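PDB 3IUO: ATP-dependent DNA helicase RecQ from Porphyromonas gingivalis, which probably couples ATP hydrolysis to 3'-5' unwinding of duplex DNA, the chain here being its C-terminal domain with a helix-turn-helix region. Local coordinates for residues V12-L15 with A16-S19; D103-E106 with E107-R110; G43-F46 with P47-L50. All blocks are in the same frame, centred on the assembly; numbering follows the deposited sequence.

Contact 1 (V12-L15 with A16-S19)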
loop_
_atom_site.group_PDB
_atom_site.type_symbol
_atom_site.label_atom_id
_atom_site.label_comp_id
_atom_site.label_asym_id
_atom_site.label_seq_id
_atom_site.Cartn_x
_atom_site.Cartn_y
_atom_site.Cartn_z
ATOM N N VAL B 12 -2.465 13.097 28.803
ATOM C CA VAL B 12 -1.423 13.382 27.759
ATOM C C VAL B 12 -0.949 12.079 27.120
ATOM O O VAL B 12 -0.540 11.162 27.833
ATOM C CB VAL B 12 -0.199 14.142 28.359
ATOM C CG1 VAL B 12 0.906 14.337 27.318
ATOM C CG2 VAL B 12 -0.615 15.491 28.913
ATOM N N ARG B 13 -1.012 12.005 25.785
ATOM C CA ARG B 13 -0.562 10.824 25.046
ATOM C C ARG B 13 0.943 10.664 25.197
ATOM O O ARG B 13 1.682 11.644 25.107
ATOM C CB ARG B 13 -0.922 10.947 23.562
ATOM C CG ARG B 13 -2.089 10.086 23.100
ATOM C CD ARG B 13 -3.433 10.805 23.051
ATOM N NE ARG B 13 -4.278 10.186 22.024
ATOM C CZ ARG B 13 -5.606 10.090 22.066
ATOM N NH1 ARG B 13 -6.295 10.570 23.099
ATOM N NH2 ARG B 13 -6.252 9.500 21.067
ATOM N N THR B 14 1.394 9.446 25.465
ATOM C CA THR B 14 2.824 9.125 25.460
ATOM C C THR B 14 3.019 7.816 24.696
ATOM O O THR B 14 2.039 7.135 24.394
ATOM C CB THR B 14 3.355 8.885 26.875
ATOM O OG1 THR B 14 2.749 7.698 27.400
ATOM C CG2 THR B 14 3.088 10.080 27.793
ATOM N N LEU B 15 4.267 7.454 24.388
ATOM C CA LEU B 15 4.501 6.216 23.621
ATOM C C LEU B 15 4.124 4.971 24.432
ATOM O O LEU B 15 3.579 3.999 23.879
ATOM C CB LEU B 15 5.932 6.133 23.061
ATOM C CG LEU B 15 6.401 7.280 22.124
ATOM C CD1 LEU B 15 7.584 6.852 21.271
ATOM C CD2 LEU B 15 5.296 7.828 21.205
ATOM N N ALA B 16 4.375 5.030 25.737
ATOM C CA ALA B 16 3.975 3.954 26.658
ATOM C C ALA B 16 2.459 3.742 26.732
ATOM O O ALA B 16 2.000 2.590 26.549
ATOM C CB ALA B 16 4.558 4.183 28.059
ATOM N N ASN B 17 1.682 4.805 27.006
ATOM C CA ASN B 17 0.210 4.660 27.081
ATOM C C ASN B 17 -0.488 4.412 25.734
ATOM O O ASN B 17 -1.599 3.867 25.689
ATOM C CB ASN B 17 -0.500 5.726 27.959
ATOM C CG ASN B 17 -0.471 7.147 27.373
ATOM O OD1 ASN B 17 -0.493 7.354 26.154
ATOM N ND2 ASN B 17 -0.473 8.143 28.270
ATOM N N LYS B 18 0.172 4.790 24.640
ATOM C CA LYS B 18 -0.344 4.442 23.324
ATOM C C LYS B 18 -0.125 2.956 23.082
ATOM O O LYS B 18 -1.024 2.306 22.599
ATOM C CB LYS B 18 0.275 5.291 22.212
ATOM C CG LYS B 18 -0.234 6.740 22.201
ATOM C CD LYS B 18 0.114 7.472 20.907
ATOM C CE LYS B 18 1.384 8.297 21.032
ATOM N NZ LYS B 18 1.518 9.239 19.885
ATOM N N SER B 19 1.047 2.432 23.444
ATOM C CA SER B 19 1.330 0.995 23.270
ATOM C C SER B 19 0.359 0.176 24.122
ATOM O O SER B 19 -0.140 -0.875 23.696
ATOM C CB SER B 19 2.785 0.676 23.646
ATOM O OG SER B 19 3.707 1.293 22.741
#

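Contact 2 (D103-E106 with E107-R110)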
loop_
_atom_site.group_PDB
_atom_site.type_symbol
_atom_site.label_atom_id
_atom_site.label_comp_id
_atom_site.label_asym_id
_atom_site.label_seq_id
_atom_site.Cartn_x
_atom_site.Cartn_y
_atom_site.Cartn_z
ATOM N N ASP B 103 -18.785 3.748 -5.119
ATOM C CA ASP B 103 -19.721 2.696 -4.695
ATOM C C ASP B 103 -19.642 2.400 -3.193
ATOM O O ASP B 103 -20.651 2.050 -2.559
ATOM C CB ASP B 103 -19.465 1.407 -5.487
ATOM C CG ASP B 103 -19.718 1.575 -6.977
ATOM O OD1 ASP B 103 -20.853 1.906 -7.367
ATOM O OD2 ASP B 103 -18.771 1.373 -7.761
ATOM N N TYR B 104 -18.445 2.569 -2.629
ATOM C CA TYR B 104 -18.186 2.208 -1.233
ATOM C C TYR B 104 -17.561 3.352 -0.463
ATOM O O TYR B 104 -16.782 4.134 -1.006
ATOM C CB TYR B 104 -17.295 0.970 -1.179
ATOM C CG TYR B 104 -17.831 -0.125 -2.051
ATOM C CD1 TYR B 104 -19.043 -0.751 -1.748
ATOM C CD2 TYR B 104 -17.172 -0.500 -3.209
ATOM C CE1 TYR B 104 -19.561 -1.758 -2.577
ATOM C CE2 TYR B 104 -17.680 -1.500 -4.037
ATOM C CZ TYR B 104 -18.869 -2.119 -3.717
ATOM O OH TYR B 104 -19.379 -3.101 -4.538
ATOM N N SER B 105 -17.931 3.458 0.805
ATOM C CA SER B 105 -17.397 4.501 1.662
ATOM C C SER B 105 -15.951 4.212 2.056
ATOM O O SER B 105 -15.479 3.066 2.007
ATOM C CB SER B 105 -18.255 4.658 2.917
ATOM O OG SER B 105 -18.098 3.550 3.805
ATOM N N GLU B 106 -15.265 5.263 2.477
ATOM C CA GLU B 106 -13.909 5.119 3.002
ATOM C C GLU B 106 -13.886 4.142 4.182
ATOM O O GLU B 106 -12.996 3.292 4.263
ATOM C CB GLU B 106 -13.368 6.470 3.440
ATOM C CG GLU B 106 -11.880 6.434 3.811
ATOM C CD GLU B 106 -11.305 7.819 4.085
ATOM O OE1 GLU B 106 -10.376 7.932 4.914
ATOM O OE2 GLU B 106 -11.779 8.795 3.471
ATOM N N GLU B 107 -14.858 4.245 5.085
ATOM C CA GLU B 107 -14.912 3.311 6.214
ATOM C C GLU B 107 -15.105 1.849 5.814
ATOM O O GLU B 107 -14.460 0.949 6.398
ATOM C CB GLU B 107 -15.939 3.745 7.250
ATOM C CG GLU B 107 -15.470 4.974 7.990
ATOM C CD GLU B 107 -16.465 5.487 8.990
ATOM O OE1 GLU B 107 -17.425 4.756 9.308
ATOM O OE2 GLU B 107 -16.263 6.625 9.475
ATOM N N GLU B 108 -15.972 1.597 4.839
ATOM C CA GLU B 108 -16.153 0.214 4.378
ATOM C C GLU B 108 -14.854 -0.337 3.813
ATOM O O GLU B 108 -14.465 -1.463 4.130
ATOM C CB GLU B 108 -17.219 0.141 3.303
ATOM C CG GLU B 108 -18.624 0.226 3.816
ATOM C CD GLU B 108 -19.621 0.256 2.668
ATOM O OE1 GLU B 108 -19.583 1.213 1.844
ATOM O OE2 GLU B 108 -20.441 -0.680 2.582
ATOM N N ILE B 109 -14.186 0.484 3.003
ATOM C CA ILE B 109 -12.966 0.092 2.314
ATOM C C ILE B 109 -11.850 -0.114 3.329
ATOM O O ILE B 109 -11.121 -1.119 3.238
ATOM C CB ILE B 109 -12.556 1.119 1.237
ATOM C CG1 ILE B 109 -13.570 1.106 0.088
ATOM C CG2 ILE B 109 -11.155 0.787 0.716
ATOM C CD1 ILE B 109 -13.411 2.279 -0.868
ATOM N N ARG B 110 -11.726 0.805 4.294
ATOM C CA ARG B 110 -10.734 0.632 5.354
ATOM C C ARG B 110 -10.925 -0.658 6.165
ATOM O O ARG B 110 -9.944 -1.349 6.469
ATOM C CB ARG B 110 -10.682 1.835 6.297
ATOM C CG ARG B 110 -10.124 3.044 5.600
ATOM C CD ARG B 110 -10.227 4.269 6.485
ATOM N NE ARG B 110 -9.197 4.267 7.526
ATOM C CZ ARG B 110 -9.111 5.172 8.491
ATOM N NH1 ARG B 110 -10.026 6.130 8.604
ATOM N NH2 ARG B 110 -8.116 5.131 9.361
HETATM O O HOH W 1 -21.620 2.079 0.159
#

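Contact 3 (G43-F46 with P47-L50)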
loop_
_atom_site.group_PDB
_atom_site.type_symbol
_atom_site.label_atom_id
_atom_site.label_comp_id
_atom_site.label_asym_id
_atom_site.label_seq_id
_atom_site.Cartn_x
_atom_site.Cartn_y
_atom_site.Cartn_z
ATOM N N GLY B 43 -12.328 6.633 24.032
ATOM C CA GLY B 43 -12.566 8.048 23.723
ATOM C C GLY B 43 -12.152 8.398 22.304
ATOM O O GLY B 43 -11.707 9.515 22.035
ATOM N N LEU B 44 -12.282 7.431 21.394
ATOM C CA LEU B 44 -11.929 7.653 19.996
ATOM C C LEU B 44 -13.183 7.772 19.144
ATOM O O LEU B 44 -14.204 7.141 19.443
ATOM C CB LEU B 44 -11.080 6.479 19.475
ATOM C CG LEU B 44 -9.763 6.138 20.173
ATOM C CD1 LEU B 44 -9.210 4.817 19.608
ATOM C CD2 LEU B 44 -8.734 7.251 20.046
ATOM N N ASP B 45 -13.126 8.577 18.080
ATOM C CA ASP B 45 -14.175 8.478 17.069
ATOM C C ASP B 45 -13.823 7.295 16.160
ATOM O O ASP B 45 -12.711 6.739 16.253
ATOM C CB ASP B 45 -14.453 9.792 16.312
ATOM C CG ASP B 45 -13.306 10.256 15.455
ATOM O OD1 ASP B 45 -13.324 11.440 15.043
ATOM O OD2 ASP B 45 -12.404 9.456 15.151
ATOM N N PHE B 46 -14.767 6.877 15.322
ATOM C CA PHE B 46 -14.568 5.648 14.556
ATOM C C PHE B 46 -13.329 5.686 13.648
ATOM O O PHE B 46 -12.511 4.756 13.661
ATOM C CB PHE B 46 -15.830 5.248 13.779
ATOM C CG PHE B 46 -15.827 3.810 13.359
ATOM C CD1 PHE B 46 -16.023 2.807 14.294
ATOM C CD2 PHE B 46 -15.604 3.458 12.039
ATOM C CE1 PHE B 46 -15.993 1.476 13.919
ATOM C CE2 PHE B 46 -15.568 2.133 11.654
ATOM C CZ PHE B 46 -15.776 1.133 12.592
ATOM N N PRO B 47 -13.161 6.775 12.876
ATOM C CA PRO B 47 -11.973 6.808 12.020
ATOM C C PRO B 47 -10.653 6.771 12.787
ATOM O O PRO B 47 -9.685 6.169 12.296
ATOM C CB PRO B 47 -12.124 8.130 11.271
ATOM C CG PRO B 47 -13.568 8.388 11.284
ATOM C CD PRO B 47 -14.042 7.925 12.614
ATOM N N GLU B 48 -10.615 7.380 13.969
ATOM C CA GLU B 48 -9.435 7.301 14.824
ATOM C C GLU B 48 -9.195 5.864 15.273
ATOM O O GLU B 48 -8.051 5.425 15.336
ATOM C CB GLU B 48 -9.566 8.197 16.055
ATOM C CG GLU B 48 -9.485 9.702 15.777
ATOM C CD GLU B 48 -9.911 10.567 16.971
ATOM O OE1 GLU B 48 -10.668 10.098 17.852
ATOM O OE2 GLU B 48 -9.507 11.745 17.016
ATOM N N LEU B 49 -10.260 5.142 15.599
ATOM C CA LEU B 49 -10.086 3.719 15.940
ATOM C C LEU B 49 -9.508 2.942 14.750
ATOM O O LEU B 49 -8.573 2.151 14.909
ATOM C CB LEU B 49 -11.398 3.101 16.437
ATOM C CG LEU B 49 -11.253 1.605 16.747
ATOM C CD1 LEU B 49 -10.184 1.320 17.810
ATOM C CD2 LEU B 49 -12.576 1.065 17.131
ATOM N N LEU B 50 -10.056 3.183 13.559
ATOM C CA LEU B 50 -9.549 2.544 12.358
ATOM C C LEU B 50 -8.060 2.785 12.190
ATOM O O LEU B 50 -7.325 1.856 11.817
ATOM C CB LEU B 50 -10.318 2.987 11.104
ATOM C CG LEU B 50 -11.778 2.521 10.983
ATOM C CD1 LEU B 50 -12.445 3.201 9.793
ATOM C CD2 LEU B 50 -11.895 1.012 10.872
#

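Contact 1 (V12-L15 with A16-S19)
T14 and N17 face each other across the first turn of helix 15-30, where T14, still extended, hands over to helical L15 and K18 N closes the first backbone bond on T14 O at 3.0 Å. The two residues form a capping box at the helix N-terminus. T14 is the N-cap: its OG1 accepts from N17 N at 3.1 Å along a nearly straight bond (172°). Threonine suits the place because a chi1 of 66° sets the hydroxyl between its own N and carbonyl carbon, over the first turn, where amide N-H groups lack a preceding helical carbonyl.

The reciprocal arm comes from N17, whose side chain crosses that of T14 at about a right angle. Its CG also lies between backbone N and carbonyl carbon (chi1 69°), which folds the amide back under the incoming chain. N17 OD1 accepts from T14 N at 2.9 Å; that donor stands above the carbonyl plane of the amide and does not lie on a lone pair. The other half of the amide works too: N17 ND2 donates to V12 O at 3.1 Å, with the acceptor almost in the amide plane. Asparagine suits the place because its amide accepts from one peptide and donates to another, fixing the flip of its own amide and tying V12 to the helix.

K18 lays its aliphatic chain along the other flank. K18 CG comes close to T14 O, while CE reaches CD2 of L15. All of this lies at the surface, where the long chains of R13 and K18 can meet through methylenes and keep their charges apart: CG of R13 rests 3.9 Å from CG of K18, the two chains crossing nearly perpendicularly.

Contact 2 (D103-E106 with E107-R110)
S105 and E108 build a capping box at the start of helix 106-121. With chi1 at 71°, OG of S105 is tucked between its backbone N and carbonyl carbon and accepts from E108 N at 3.1 Å; serine, small and polar, makes a compact N-cap. E108 answers with an extended chain, CG anti to its carbonyl carbon (chi1 -77°), long enough to carry OE1 back to S105 N at 3.0 Å. The anti lone pair of OE1 is used, on the side away from OE2, which bonds to H77. OE1 also receives a weak bond from S105 OG and one from a water that bridges to D103 O, so three donors converge on this oxygen.

The same OE1 lies at the edge of the Y104 ring, near its plane, the carboxylate steeply inclined to the ring. CB of D103 covers part of one face of the ring, and H77 meets it edge-to-face. Y104 CB packs on CG1 of I109, whose branched side chain is buried against helices 93-100 and 75-87.

E106 and R110 run side by side in the same direction, one turn apart, CG of E106 against CD of R110. R110 bends at chi3 and gives its guanidinium to E54, in a salt bridge, and to S51. Toward this guanidinium E106 is a nearby opposite charge, beyond salt-bridge distance: E106 OE1 stands 4.1 Å from R110 NH1, well out of the guanidinium plane, and no N-H points at it.

Contact 3 (G43-F46 with P47-L50)
E48 reaches back from the first turn of helix 46-58 to D45, and its side chain can be followed atom by atom. E48 CB sits 3.2 Å from OD2 of D45 and also lies beside CB of L44. CG, placed anti to the carbonyl carbon by a chi1 of -71°, passes close to the same OD2. CD comes next, near OD2 and CG of D45, the two side chains crossing at about a right angle and their carboxylate planes 42° apart. At the tip, E48 OE1 accepts from D45 N at 2.9 Å, approached on its anti side but 29° out of the carboxylate plane, while OE2 ends farther from D45.

D45 returns the bond. Its OD2 accepts from E48 N at 3.0 Å, nearly in line with the C-O bond, so a short, charged side chain serves the E48 amide at the positive end of the helix. The cost is that two acidic oxygens, D45 OD2 and E48 OE1, lie 3.3 Å apart; the N-H each oxygen accepts, with the helix N-terminal dipole, would probably offset this repulsion.

Apolar groups flank the polar pair. CD1 of L44 meets CD1 of L49 at 4.1 Å, their side chains crossing at about a right angle, and L49 also packs against L35, I38 and A39 of helix 35-41. F46 crosses L50 obliquely, CE2 of F46 touching CD1 of L50 at 3.8 Å. P47 fits the first turn, where its missing N-H costs no helical bond, and its CD packs on CB of F46.

Just upstream, G43, at positive phi, is the C-prime residue of the Schellman motif that ends helix 35-41. A Schellman stop followed at once by the D45-E48 capping box makes a tight helix-to-helix turn, here within the helix-turn-helix region of this RecQ domain.

How the contacts relate
All three contacts cap the start of a helix, but in different settings. Contact 1 is wholly at the surface, about 21 Å from the chain centre, and pairs neutral threonine with asparagine beside two basic chains. Contacts 2 and 3 are partly buried, each about 11 Å from that centre, and use glutamate as the returning arm, with leucine or isoleucine beneath. They hold helices 106-121 and 46-58, which meet directly: E107 OE1 lies 3.5 Å from F46 CD2, and R110 NH2 packs near P47 O, 3.5 Å away. Contact 1 joins contact 3 more lightly, through R13 NH2 against L44 CD2, and does not touch contact 2.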